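Beta-lactamase Mb2281c (PDB 3I7J) probably hydrolyses the amide bond of beta-lactam or related substrates, as a mycobacterial member of the serine beta-lactamase and penicillin-binding-protein family. Local coordinates at residues T179-G184 with W200-E205; R34-A39 with V245-R250; L107-Q112 with G140-A145; A53-V58 with T168-M173. All coordinates share one frame; numbering follows the deposited sequence.

Interaction 1: residues T179-G184 with W200-E205; sequences TVQFPG and WGLGFE
The flat amide of Gln181 rests against Leu202, and the indole of Trp200 is turned away from 179-184. Glu205 CG sits on one face of the indole, 3.5 Å above its plane and offset toward the rim. His78 meets the same ring edge-to-face, and the ring of Tyr99 meets it at about 40°. Ser40 and Lys43 match the SxxK pattern of serine beta-lactamases, with Tyr99 as a possible second hydroxyl as in (S/Y)xN, and Trp200 touches this presumed set. The contact is therefore consistent with a loop lining the active-site region of the beta-lactamase fold.

The segments are mainly loop, and one backbone hydrogen bond joins them. Gln181 N donates to Trp200 O at 2.9 Å, with an almost straight N-H...O angle of 177° and the donor nearly along the C=O axis. Two CA-H...O contacts stand beside it: Gly201 CA to Thr179 O and Val180 CA to Trp200 O, both 3.5 Å.

Gln181 carries the side-chain part. Gln181 CG lies anti to the carbonyl carbon (chi1 -56°), which sets it 3.6 Å from Gly201 C. The Gln181 chain bends at chi2. Leu202 is the centre of an inverse gamma turn. It also packs on helix 171-177.

Both ends of the buried amide have polar partners. Arg73 NH1 donates to Gln181 OE1. Gln181 NE2 donates back to Thr179 O at 3.2 Å, from above the carbonyl plane, and makes a weak bond to Asp176 OD2. Beside these bonds, Leu202 CD2 lies over the amide face, 3.6 Å from Gln181 CD.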
loop_
_atom_site.group_PDB
_atom_site.type_symbol
_atom_site.label_atom_id
_atom_site.label_comp_id
_atom_site.label_asym_id
_atom_site.label_seq_id
_atom_site.Cartn_x
_atom_site.Cartn_y
_atom_site.Cartn_z
ATOM N N THR A 179 -5.475 -4.805 -10.326
ATOM C CA THR A 179 -5.971 -4.315 -11.608
ATOM C C THR A 179 -6.602 -2.953 -11.365
ATOM O O THR A 179 -7.243 -2.729 -10.332
ATOM C CB THR A 179 -7.045 -5.242 -12.202
ATOM O OG1 THR A 179 -6.463 -6.515 -12.491
ATOM C CG2 THR A 179 -7.615 -4.646 -13.480
ATOM N N VAL A 180 -6.431 -2.046 -12.318
ATOM C CA VAL A 180 -6.990 -0.721 -12.164
ATOM C C VAL A 180 -8.511 -0.759 -12.035
ATOM O O VAL A 180 -9.220 -1.357 -12.843
ATOM C CB VAL A 180 -6.562 0.221 -13.333
ATOM C CG1 VAL A 180 -6.951 -0.381 -14.668
ATOM C CG2 VAL A 180 -7.201 1.597 -13.149
ATOM N N GLN A 181 -8.984 -0.123 -10.973
ATOM C CA GLN A 181 -10.394 -0.035 -10.644
ATOM C C GLN A 181 -10.858 1.366 -11.031
ATOM O O GLN A 181 -10.220 2.351 -10.657
ATOM C CB GLN A 181 -10.552 -0.244 -9.141
ATOM C CG GLN A 181 -9.952 -1.553 -8.629
ATOM C CD GLN A 181 -10.763 -2.753 -9.069
ATOM O OE1 GLN A 181 -11.985 -2.736 -9.000
ATOM N NE2 GLN A 181 -10.087 -3.806 -9.509
ATOM N N PHE A 182 -11.965 1.460 -11.763
ATOM C CA PHE A 182 -12.469 2.759 -12.213
ATOM C C PHE A 182 -11.367 3.416 -13.059
ATOM O O PHE A 182 -10.833 4.464 -12.708
ATOM C CB PHE A 182 -12.808 3.649 -11.016
ATOM C CG PHE A 182 -13.831 3.060 -10.085
ATOM C CD1 PHE A 182 -15.195 3.103 -10.396
ATOM C CD2 PHE A 182 -13.429 2.457 -8.894
ATOM C CE1 PHE A 182 -16.150 2.551 -9.528
ATOM C CE2 PHE A 182 -14.364 1.901 -8.017
ATOM C CZ PHE A 182 -15.732 1.946 -8.332
ATOM N N PRO A 183 -11.005 2.788 -14.188
ATOM C CA PRO A 183 -9.969 3.294 -15.092
ATOM C C PRO A 183 -10.379 4.588 -15.780
ATOM O O PRO A 183 -11.567 4.883 -15.902
ATOM C CB PRO A 183 -9.814 2.155 -16.091
ATOM C CG PRO A 183 -11.223 1.653 -16.209
ATOM C CD PRO A 183 -11.622 1.570 -14.746
ATOM N N GLY A 184 -9.386 5.352 -16.226
ATOM C CA GLY A 184 -9.657 6.591 -16.929
ATOM C C GLY A 184 -9.724 7.825 -16.060
ATOM O O GLY A 184 -9.798 8.933 -16.579
ATOM N N TRP A 200 -5.388 3.307 -9.654
ATOM C CA TRP A 200 -5.377 2.707 -8.336
ATOM C C TRP A 200 -6.066 1.345 -8.415
ATOM O O TRP A 200 -6.976 1.141 -9.223
ATOM C CB TRP A 200 -6.097 3.626 -7.341
ATOM C CG TRP A 200 -5.384 3.773 -6.021
ATOM C CD1 TRP A 200 -5.396 2.892 -4.979
ATOM C CD2 TRP A 200 -4.515 4.847 -5.629
ATOM N NE1 TRP A 200 -4.588 3.347 -3.962
ATOM C CE2 TRP A 200 -4.035 4.544 -4.334
ATOM C CE3 TRP A 200 -4.095 6.036 -6.247
ATOM C CZ2 TRP A 200 -3.150 5.388 -3.644
ATOM C CZ3 TRP A 200 -3.215 6.874 -5.558
ATOM C CH2 TRP A 200 -2.753 6.542 -4.270
ATOM N N GLY A 201 -5.616 0.413 -7.585
ATOM C CA GLY A 201 -6.210 -0.911 -7.562
ATOM C C GLY A 201 -7.156 -0.963 -6.382
ATOM O O GLY A 201 -7.785 0.047 -6.062
ATOM N N LEU A 202 -7.267 -2.119 -5.733
ATOM C CA LEU A 202 -8.143 -2.246 -4.573
ATOM C C LEU A 202 -7.368 -1.960 -3.293
ATOM O O LEU A 202 -7.126 -2.860 -2.488
ATOM C CB LEU A 202 -8.753 -3.652 -4.498
ATOM C CG LEU A 202 -9.786 -4.047 -5.556
ATOM C CD1 LEU A 202 -10.184 -5.507 -5.350
ATOM C CD2 LEU A 202 -11.000 -3.147 -5.449
ATOM N N GLY A 203 -6.970 -0.707 -3.111
ATOM C CA GLY A 203 -6.237 -0.341 -1.912
ATOM C C GLY A 203 -4.753 -0.185 -2.175
ATOM O O GLY A 203 -4.029 0.404 -1.375
ATOM N N PHE A 204 -4.300 -0.722 -3.303
ATOM C CA PHE A 204 -2.898 -0.637 -3.686
ATOM C C PHE A 204 -2.757 0.386 -4.816
ATOM O O PHE A 204 -3.542 0.370 -5.769
ATOM C CB PHE A 204 -2.389 -1.988 -4.210
ATOM C CG PHE A 204 -2.646 -3.161 -3.289
ATOM C CD1 PHE A 204 -2.583 -3.018 -1.904
ATOM C CD2 PHE A 204 -2.873 -4.432 -3.821
ATOM C CE1 PHE A 204 -2.734 -4.122 -1.064
ATOM C CE2 PHE A 204 -3.023 -5.541 -2.994
ATOM C CZ PHE A 204 -2.953 -5.385 -1.611
ATOM N N GLU A 205 -1.772 1.275 -4.734
ATOM C CA GLU A 205 -1.593 2.225 -5.824
ATOM C C GLU A 205 -0.976 1.440 -6.968
ATOM O O GLU A 205 -0.247 0.474 -6.740
ATOM C CB GLU A 205 -0.637 3.357 -5.444
ATOM C CG GLU A 205 -0.676 4.519 -6.434
ATOM C CD GLU A 205 0.662 5.244 -6.564
ATOM O OE1 GLU A 205 1.370 5.404 -5.545
ATOM O OE2 GLU A 205 0.997 5.664 -7.690
#

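Interaction 2: residues R34-A39 with V245-R250; sequences RVFALA and VVLTAR
Phe36 and Leu247 form the main fit of this contact. Leu247 CB is the bump over one face of the Phe36 ring, offset toward the rim, 3.7 Å from its plane and 4.0 Å from its centroid in a CH-pi contact. The two side chains cross obliquely. Leu247 then forks: CD1 fills the angle between Phe36 CB and CD2, while CD2 reaches the methyl CD2 of Leu38 at 3.8 Å. The Leu247 side chain thus sits in a hollow walled by Phe36 and Leu38. Val153 and Leu156 of helix 153-164 also pack on it.

The CD1-CE1 side of the ring comes near the chain at Thr248 and Ala249. Phe36 CE1 is 3.9 Å from Ala249 N, and CD1 is 3.8 Å from Thr248 O. Arg34 is extended from CG to NE and brings its NH2 to Ala249 CB at the exposed end. Water 1 lies at the ring's edge, in its plane. It is 2.9 Å from Ala37 O and 3.2 Å from Thr248 O and can donate to either, but other acceptors compete.

The touching parts run 97° apart. Phe36 belongs to a small antiparallel sheet through Ser151, and Leu247 to the large antiparallel sheet through Ala16. This is the large sheet of the beta-lactamase fold, covered here by helix 153-164 and the small sheet.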
loop_
_atom_site.group_PDB
_atom_site.type_symbol
_atom_site.label_atom_id
_atom_site.label_comp_id
_atom_site.label_asym_id
_atom_site.label_seq_id
_atom_site.Cartn_x
_atom_site.Cartn_y
_atom_site.Cartn_z
ATOM N N ARG A 34 13.753 -3.157 13.616
ATOM C CA ARG A 34 13.383 -1.840 14.128
ATOM C C ARG A 34 11.974 -1.417 13.700
ATOM O O ARG A 34 11.618 -1.513 12.524
ATOM C CB ARG A 34 14.400 -0.788 13.662
ATOM C CG ARG A 34 13.966 0.633 13.962
ATOM C CD ARG A 34 15.084 1.637 13.814
ATOM N NE ARG A 34 14.603 2.991 14.049
ATOM C CZ ARG A 34 15.381 4.019 14.368
ATOM N NH1 ARG A 34 16.691 3.855 14.497
ATOM N NH2 ARG A 34 14.844 5.216 14.563
ATOM N N VAL A 35 11.185 -0.936 14.658
ATOM C CA VAL A 35 9.819 -0.493 14.390
ATOM C C VAL A 35 9.767 0.905 13.771
ATOM O O VAL A 35 10.393 1.834 14.272
ATOM C CB VAL A 35 8.973 -0.464 15.677
ATOM C CG1 VAL A 35 7.655 0.232 15.399
ATOM C CG2 VAL A 35 8.721 -1.885 16.184
ATOM N N PHE A 36 8.993 1.051 12.699
ATOM C CA PHE A 36 8.859 2.329 11.999
ATOM C C PHE A 36 7.381 2.717 11.834
ATOM O O PHE A 36 6.509 1.849 11.729
ATOM C CB PHE A 36 9.480 2.220 10.597
ATOM C CG PHE A 36 10.990 2.195 10.576
ATOM C CD1 PHE A 36 11.717 3.380 10.531
ATOM C CD2 PHE A 36 11.684 0.986 10.548
ATOM C CE1 PHE A 36 13.111 3.362 10.454
ATOM C CE2 PHE A 36 13.078 0.957 10.472
ATOM C CZ PHE A 36 13.792 2.147 10.423
ATOM N N ALA A 37 7.093 4.014 11.812
ATOM C CA ALA A 37 5.719 4.457 11.591
ATOM C C ALA A 37 5.557 4.266 10.088
ATOM O O ALA A 37 6.445 4.640 9.319
ATOM C CB ALA A 37 5.553 5.935 11.962
ATOM N N LEU A 38 4.436 3.697 9.663
ATOM C CA LEU A 38 4.229 3.444 8.240
ATOM C C LEU A 38 3.464 4.508 7.487
ATOM O O LEU A 38 3.549 4.586 6.262
ATOM C CB LEU A 38 3.497 2.121 8.046
ATOM C CG LEU A 38 4.134 0.880 8.651
ATOM C CD1 LEU A 38 3.357 -0.335 8.173
ATOM C CD2 LEU A 38 5.598 0.786 8.226
ATOM N N ALA A 39 2.723 5.332 8.221
ATOM C CA ALA A 39 1.898 6.364 7.602
ATOM C C ALA A 39 1.032 5.642 6.563
ATOM O O ALA A 39 0.490 4.581 6.859
ATOM C CB ALA A 39 2.771 7.443 6.937
ATOM N N VAL A 245 11.107 -3.051 -0.152
ATOM C CA VAL A 245 10.555 -2.399 1.023
ATOM C C VAL A 245 11.612 -1.445 1.573
ATOM O O VAL A 245 12.754 -1.849 1.794
ATOM C CB VAL A 245 10.211 -3.420 2.134
ATOM C CG1 VAL A 245 9.979 -2.690 3.445
ATOM C CG2 VAL A 245 8.956 -4.216 1.756
ATOM N N VAL A 246 11.246 -0.181 1.765
ATOM C CA VAL A 246 12.166 0.798 2.337
ATOM C C VAL A 246 11.469 1.604 3.426
ATOM O O VAL A 246 10.417 2.200 3.193
ATOM C CB VAL A 246 12.732 1.800 1.286
ATOM C CG1 VAL A 246 13.533 2.889 2.001
ATOM C CG2 VAL A 246 13.647 1.081 0.295
ATOM N N LEU A 247 12.063 1.610 4.614
ATOM C CA LEU A 247 11.534 2.359 5.752
ATOM C C LEU A 247 12.644 3.229 6.338
ATOM O O LEU A 247 13.737 2.734 6.637
ATOM C CB LEU A 247 11.006 1.408 6.833
ATOM C CG LEU A 247 9.837 0.480 6.475
ATOM C CD1 LEU A 247 9.485 -0.366 7.695
ATOM C CD2 LEU A 247 8.628 1.291 6.018
ATOM N N THR A 248 12.363 4.522 6.479
ATOM C CA THR A 248 13.318 5.475 7.036
ATOM C C THR A 248 12.663 6.301 8.135
ATOM O O THR A 248 11.433 6.354 8.253
ATOM C CB THR A 248 13.851 6.469 5.983
ATOM O OG1 THR A 248 12.908 7.537 5.801
ATOM C CG2 THR A 248 14.089 5.770 4.656
ATOM N N ALA A 249 13.507 6.948 8.933
ATOM C CA ALA A 249 13.060 7.784 10.036
ATOM C C ALA A 249 13.026 9.263 9.651
ATOM O O ALA A 249 13.267 10.135 10.485
ATOM C CB ALA A 249 13.972 7.578 11.242
ATOM N N ARG A 250 12.743 9.543 8.385
ATOM C CA ARG A 250 12.651 10.922 7.920
ATOM C C ARG A 250 11.414 11.078 7.045
ATOM O O ARG A 250 11.228 10.334 6.081
ATOM C CB ARG A 250 13.891 11.320 7.119
ATOM C CG ARG A 250 13.909 12.801 6.755
ATOM C CD ARG A 250 15.154 13.199 5.971
ATOM N NE ARG A 250 15.119 14.613 5.618
ATOM C CZ ARG A 250 16.029 15.224 4.867
ATOM N NH1 ARG A 250 17.062 14.549 4.380
ATOM N NH2 ARG A 250 15.904 16.517 4.599
HETATM O O HOH W 1 8.807 6.076 10.072
#

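Interaction 3: residues L107-Q112 with G140-A145; sequences LAESVQ and GGPAAA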
loop_
_atom_site.group_PDB
_atom_site.type_symbol
_atom_site.label_atom_id
_atom_site.label_comp_id
_atom_site.label_asym_id
_atom_site.label_seq_id
_atom_site.Cartn_x
_atom_site.Cartn_y
_atom_site.Cartn_z
ATOM N N LEU A 107 -14.129 2.438 5.376
ATOM C CA LEU A 107 -13.872 1.060 4.958
ATOM C C LEU A 107 -13.657 0.181 6.190
ATOM O O LEU A 107 -14.292 -0.864 6.338
ATOM C CB LEU A 107 -12.629 0.999 4.069
ATOM C CG LEU A 107 -12.160 -0.397 3.651
ATOM C CD1 LEU A 107 -13.234 -1.051 2.792
ATOM C CD2 LEU A 107 -10.854 -0.281 2.867
ATOM N N ALA A 108 -12.757 0.617 7.068
ATOM C CA ALA A 108 -12.466 -0.119 8.289
ATOM C C ALA A 108 -13.731 -0.237 9.144
ATOM O O ALA A 108 -13.965 -1.267 9.773
ATOM C CB ALA A 108 -11.352 0.589 9.086
ATOM N N GLU A 109 -14.538 0.821 9.172
ATOM C CA GLU A 109 -15.776 0.818 9.947
ATOM C C GLU A 109 -16.767 -0.217 9.424
ATOM O O GLU A 109 -17.451 -0.881 10.204
ATOM C CB GLU A 109 -16.433 2.203 9.924
ATOM C CG GLU A 109 -15.707 3.218 10.781
ATOM C CD GLU A 109 -16.260 4.620 10.666
ATOM O OE1 GLU A 109 -17.050 4.902 9.738
ATOM O OE2 GLU A 109 -15.887 5.456 11.510
ATOM N N SER A 110 -16.853 -0.347 8.104
ATOM C CA SER A 110 -17.765 -1.315 7.511
ATOM C C SER A 110 -17.336 -2.739 7.856
ATOM O O SER A 110 -18.148 -3.542 8.313
ATOM C CB SER A 110 -17.821 -1.146 5.989
ATOM O OG SER A 110 -18.314 0.139 5.645
ATOM N N VAL A 111 -16.058 -3.046 7.649
ATOM C CA VAL A 111 -15.539 -4.380 7.943
ATOM C C VAL A 111 -15.768 -4.694 9.423
ATOM O O VAL A 111 -16.191 -5.793 9.774
ATOM C CB VAL A 111 -14.016 -4.477 7.608
ATOM C CG1 VAL A 111 -13.464 -5.833 8.024
ATOM C CG2 VAL A 111 -13.797 -4.264 6.114
ATOM N N GLN A 112 -15.508 -3.711 10.279
ATOM C CA GLN A 112 -15.679 -3.860 11.720
ATOM C C GLN A 112 -17.126 -4.175 12.105
ATOM O O GLN A 112 -17.392 -5.114 12.860
ATOM C CB GLN A 112 -15.236 -2.576 12.424
ATOM C CG GLN A 112 -15.215 -2.659 13.940
ATOM C CD GLN A 112 -14.632 -1.415 14.579
ATOM O OE1 GLN A 112 -15.321 -0.420 14.768
ATOM N NE2 GLN A 112 -13.348 -1.464 14.893
ATOM N N GLY A 140 -5.752 2.750 17.359
ATOM C CA GLY A 140 -6.484 3.956 17.027
ATOM C C GLY A 140 -7.823 3.688 16.387
ATOM O O GLY A 140 -8.626 4.603 16.213
ATOM N N GLY A 141 -8.064 2.434 16.027
ATOM C CA GLY A 141 -9.331 2.079 15.414
ATOM C C GLY A 141 -9.449 2.545 13.978
ATOM O O GLY A 141 -8.479 3.030 13.389
ATOM N N PRO A 142 -10.638 2.409 13.385
ATOM C CA PRO A 142 -10.842 2.829 11.998
ATOM C C PRO A 142 -10.437 4.274 11.693
ATOM O O PRO A 142 -10.162 4.612 10.544
ATOM C CB PRO A 142 -12.334 2.560 11.766
ATOM C CG PRO A 142 -12.922 2.567 13.143
ATOM C CD PRO A 142 -11.879 1.875 13.966
ATOM N N ALA A 143 -10.381 5.121 12.715
ATOM C CA ALA A 143 -10.006 6.515 12.503
ATOM C C ALA A 143 -8.573 6.618 11.982
ATOM O O ALA A 143 -8.211 7.594 11.325
ATOM C CB ALA A 143 -10.144 7.308 13.805
ATOM N N ALA A 144 -7.760 5.611 12.275
ATOM C CA ALA A 144 -6.375 5.623 11.833
ATOM C C ALA A 144 -6.082 4.552 10.783
ATOM O O ALA A 144 -4.918 4.266 10.479
ATOM C CB ALA A 144 -5.452 5.446 13.033
ATOM N N ALA A 145 -7.140 3.976 10.225
ATOM C CA ALA A 145 -7.020 2.928 9.212
ATOM C C ALA A 145 -6.234 3.360 7.986
ATOM O O ALA A 145 -5.774 2.520 7.212
ATOM C CB ALA A 145 -8.403 2.469 8.785
#
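Helix residues 107-112 lie beside a short 3-10 turn at 142-143, and the backbones come nearest at Ala108 and Pro142, with their CA atoms 5.0 Å apart. Ala108 CB points at the turn and meets two carbons. Pro142 CB and Ala145 CB each lie 3.5 Å from Ala108 CB. The Pro142 pair is tighter than usual van der Waals contact, so little room is left between helix and turn.

Pro142 presents its ring to the helix. Besides Ala108, Pro142 CB meets Glu109 CG, at 3.6 Å. Pro142 CG lies 3.7 Å from Glu109 CG, so the two ring carbons share one methylene. Glu109 CG is anti to its carbonyl carbon (chi1 -73°), which brings it beside the ring, and the extended chain crosses Pro142 at about a right angle. Gln112 lies one turn on. Its extended chain carries the end of the side chain to the ring, beside Pro142 CD, and these two side chains also cross at about a right angle.

This is packing in the helical part of the beta-lactamase fold. Helix 101-115 meets the connection between strands 137-138 and 149-151 of the small antiparallel sheet. Its residues Ala108, Val111 and Gln112 also touch Phe119 of helix 119-131.

The turn keeps its own shape by a backbone bond from Ala144 N to Gly141 O, 2.9 Å. Glycine fits its start: Gly140 has phi 113° and Gly141 has phi 74°.

Interaction 4: residues A53-V58 with T168-M173; sequences AVEEGV and TVSAQM
Val54 and Met173 make the tight part of the contact, and the carboxylate of Glu55 makes its polar, more open side. Met173 is present as selenomethionine. Its bent chain carries CE to Val54, where it lies 3.4 Å from CB and 3.5 Å from CG1. Both pairs are closer than usual carbon contact. The two side chains cross at about a right angle. Met173 is buried and also touches Leu202.

Glu55 leaves the same helix one residue later. CG is anti to the carbonyl carbon (chi1 -62°), and the chain bends at chi2 as it slides past Met173 in the opposite direction. Its carboxylate grips Ser170 with both oxygens, each met on the syn side. Glu55 OE1 accepts from Ser170 N at 2.8 Å. Glu55 OE2 accepts from Ser170 OG at 2.5 Å, unusually short at this resolution. Both donors lie about 20° out of the carboxylate plane.

Ser170 is the N-cap of helix 171-177. Its OG accepts from Met173 N at 3.1 Å. In a capping box the fourth residue would return a bond to the N-cap N-H; here Glu55 of helix 42-56 takes that N-H. A carboxylate at a helix start is probably favoured by the helix dipole.

Glu55 is exposed and touches a crystal neighbour, as do Val169 and Ser170. Val169 is buried nonetheless, and its CA lies 3.2 Å from Glu55 OE1. Beyond Glu55, Gly57 ends helix 42-56 in a Schellman motif, with positive phi and weak bonds back to Ala53 and Val54.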
loop_
_atom_site.group_PDB
_atom_site.type_symbol
_atom_site.label_atom_id
_atom_site.label_comp_id
_atom_site.label_asym_id
_atom_site.label_seq_id
_atom_site.Cartn_x
_atom_site.Cartn_y
_atom_site.Cartn_z
ATOM N N ALA A 53 -11.845 -9.929 3.943
ATOM C CA ALA A 53 -13.233 -9.817 4.392
ATOM C C ALA A 53 -14.225 -10.110 3.260
ATOM O O ALA A 53 -15.266 -10.739 3.482
ATOM C CB ALA A 53 -13.494 -8.436 4.971
ATOM N N VAL A 54 -13.905 -9.658 2.052
ATOM C CA VAL A 54 -14.763 -9.912 0.913
ATOM C C VAL A 54 -14.810 -11.415 0.672
ATOM O O VAL A 54 -15.879 -11.986 0.445
ATOM C CB VAL A 54 -14.241 -9.207 -0.374
ATOM C CG1 VAL A 54 -15.045 -9.657 -1.591
ATOM C CG2 VAL A 54 -14.352 -7.692 -0.217
ATOM N N GLU A 55 -13.653 -12.067 0.738
ATOM C CA GLU A 55 -13.608 -13.513 0.519
ATOM C C GLU A 55 -14.301 -14.309 1.624
ATOM O O GLU A 55 -14.792 -15.406 1.365
ATOM C CB GLU A 55 -12.157 -13.984 0.326
ATOM C CG GLU A 55 -11.506 -13.347 -0.902
ATOM C CD GLU A 55 -10.516 -14.258 -1.612
ATOM O OE1 GLU A 55 -9.459 -14.567 -1.046
ATOM O OE2 GLU A 55 -10.798 -14.657 -2.742
ATOM N N GLU A 56 -14.344 -13.765 2.841
ATOM C CA GLU A 56 -15.020 -14.445 3.947
ATOM C C GLU A 56 -16.531 -14.271 3.756
ATOM O O GLU A 56 -17.333 -15.027 4.303
ATOM C CB GLU A 56 -14.618 -13.854 5.318
ATOM C CG GLU A 56 -13.144 -14.036 5.742
ATOM C CD GLU A 56 -12.815 -13.425 7.119
ATOM O OE1 GLU A 56 -13.480 -12.440 7.523
ATOM O OE2 GLU A 56 -11.874 -13.916 7.792
ATOM N N GLY A 57 -16.913 -13.271 2.968
ATOM C CA GLY A 57 -18.324 -13.017 2.749
ATOM C C GLY A 57 -18.850 -11.941 3.688
ATOM O O GLY A 57 -20.025 -11.585 3.628
ATOM N N VAL A 58 -17.983 -11.423 4.558
ATOM C CA VAL A 58 -18.369 -10.380 5.512
ATOM C C VAL A 58 -18.984 -9.205 4.759
ATOM O O VAL A 58 -19.981 -8.627 5.187
ATOM C CB VAL A 58 -17.147 -9.879 6.330
ATOM C CG1 VAL A 58 -17.542 -8.703 7.212
ATOM C CG2 VAL A 58 -16.598 -11.016 7.192
ATOM N N THR A 168 -2.881 -15.100 1.501
ATOM C CA THR A 168 -3.902 -14.567 2.391
ATOM C C THR A 168 -5.231 -14.374 1.655
ATOM O O THR A 168 -6.285 -14.276 2.281
ATOM C CB THR A 168 -3.428 -13.230 3.002
ATOM O OG1 THR A 168 -4.119 -12.998 4.230
ATOM C CG2 THR A 168 -3.702 -12.087 2.067
ATOM N N VAL A 169 -5.165 -14.309 0.326
ATOM C CA VAL A 169 -6.351 -14.173 -0.517
ATOM C C VAL A 169 -6.140 -15.063 -1.745
ATOM O O VAL A 169 -5.025 -15.513 -2.004
ATOM C CB VAL A 169 -6.605 -12.695 -0.996
ATOM C CG1 VAL A 169 -6.809 -11.782 0.203
ATOM C CG2 VAL A 169 -5.452 -12.197 -1.860
ATOM N N SER A 170 -7.205 -15.319 -2.492
ATOM C CA SER A 170 -7.116 -16.153 -3.682
ATOM C C SER A 170 -6.371 -15.434 -4.789
ATOM O O SER A 170 -6.291 -14.204 -4.811
ATOM C CB SER A 170 -8.512 -16.493 -4.187
ATOM O OG SER A 170 -9.173 -15.305 -4.593
ATOM N N ALA A 171 -5.836 -16.210 -5.720
ATOM C CA ALA A 171 -5.119 -15.643 -6.848
ATOM C C ALA A 171 -6.030 -14.692 -7.631
ATOM O O ALA A 171 -5.564 -13.688 -8.171
ATOM C CB ALA A 171 -4.614 -16.770 -7.762
ATOM N N GLN A 172 -7.323 -15.009 -7.692
ATOM C CA GLN A 172 -8.281 -14.173 -8.419
ATOM C C GLN A 172 -8.508 -12.821 -7.745
ATOM O O GLN A 172 -8.590 -11.792 -8.414
ATOM C CB GLN A 172 -9.628 -14.889 -8.569
ATOM C CG GLN A 172 -10.638 -14.094 -9.396
ATOM C CD GLN A 172 -10.014 -13.529 -10.666
ATOM O OE1 GLN A 172 -9.404 -14.263 -11.449
ATOM N NE2 GLN A 172 -10.159 -12.220 -10.873
HETATM N N MSE A 173 -8.635 -12.828 -6.425
HETATM C CA MSE A 173 -8.832 -11.591 -5.691
HETATM C C MSE A 173 -7.578 -10.723 -5.866
HETATM O O MSE A 173 -7.671 -9.526 -6.146
HETATM C CB MSE A 173 -9.074 -11.891 -4.207
HETATM C CG MSE A 173 -8.987 -10.669 -3.289
HETATM SE SE MSE A 173 -10.224 -9.259 -3.761
HETATM C CE MSE A 173 -11.708 -9.768 -2.637
#

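How the interactions relate
Interaction 2 opens first, at 34-39, and its partner 245-250 comes last, so interactions 1, 3 and 4 all fall within its span. Interaction 4 opens next, at 53-58, and closes at 168-173. Interaction 3 lies within that loop, joining 107-112 to 140-145. Interaction 1 follows in series, closing a short loop from 179-184 to 200-205. None of the loops cross. Interaction 2 ties the small sheet to the large one. Interaction 3 joins helix 101-115 to the 138-149 connection; interaction 4 joins helix 42-56 to the start of helix 171-177. These two touch through Val111 and Ala53. Interaction 1 meets interaction 4 where Leu202 packs on Met173.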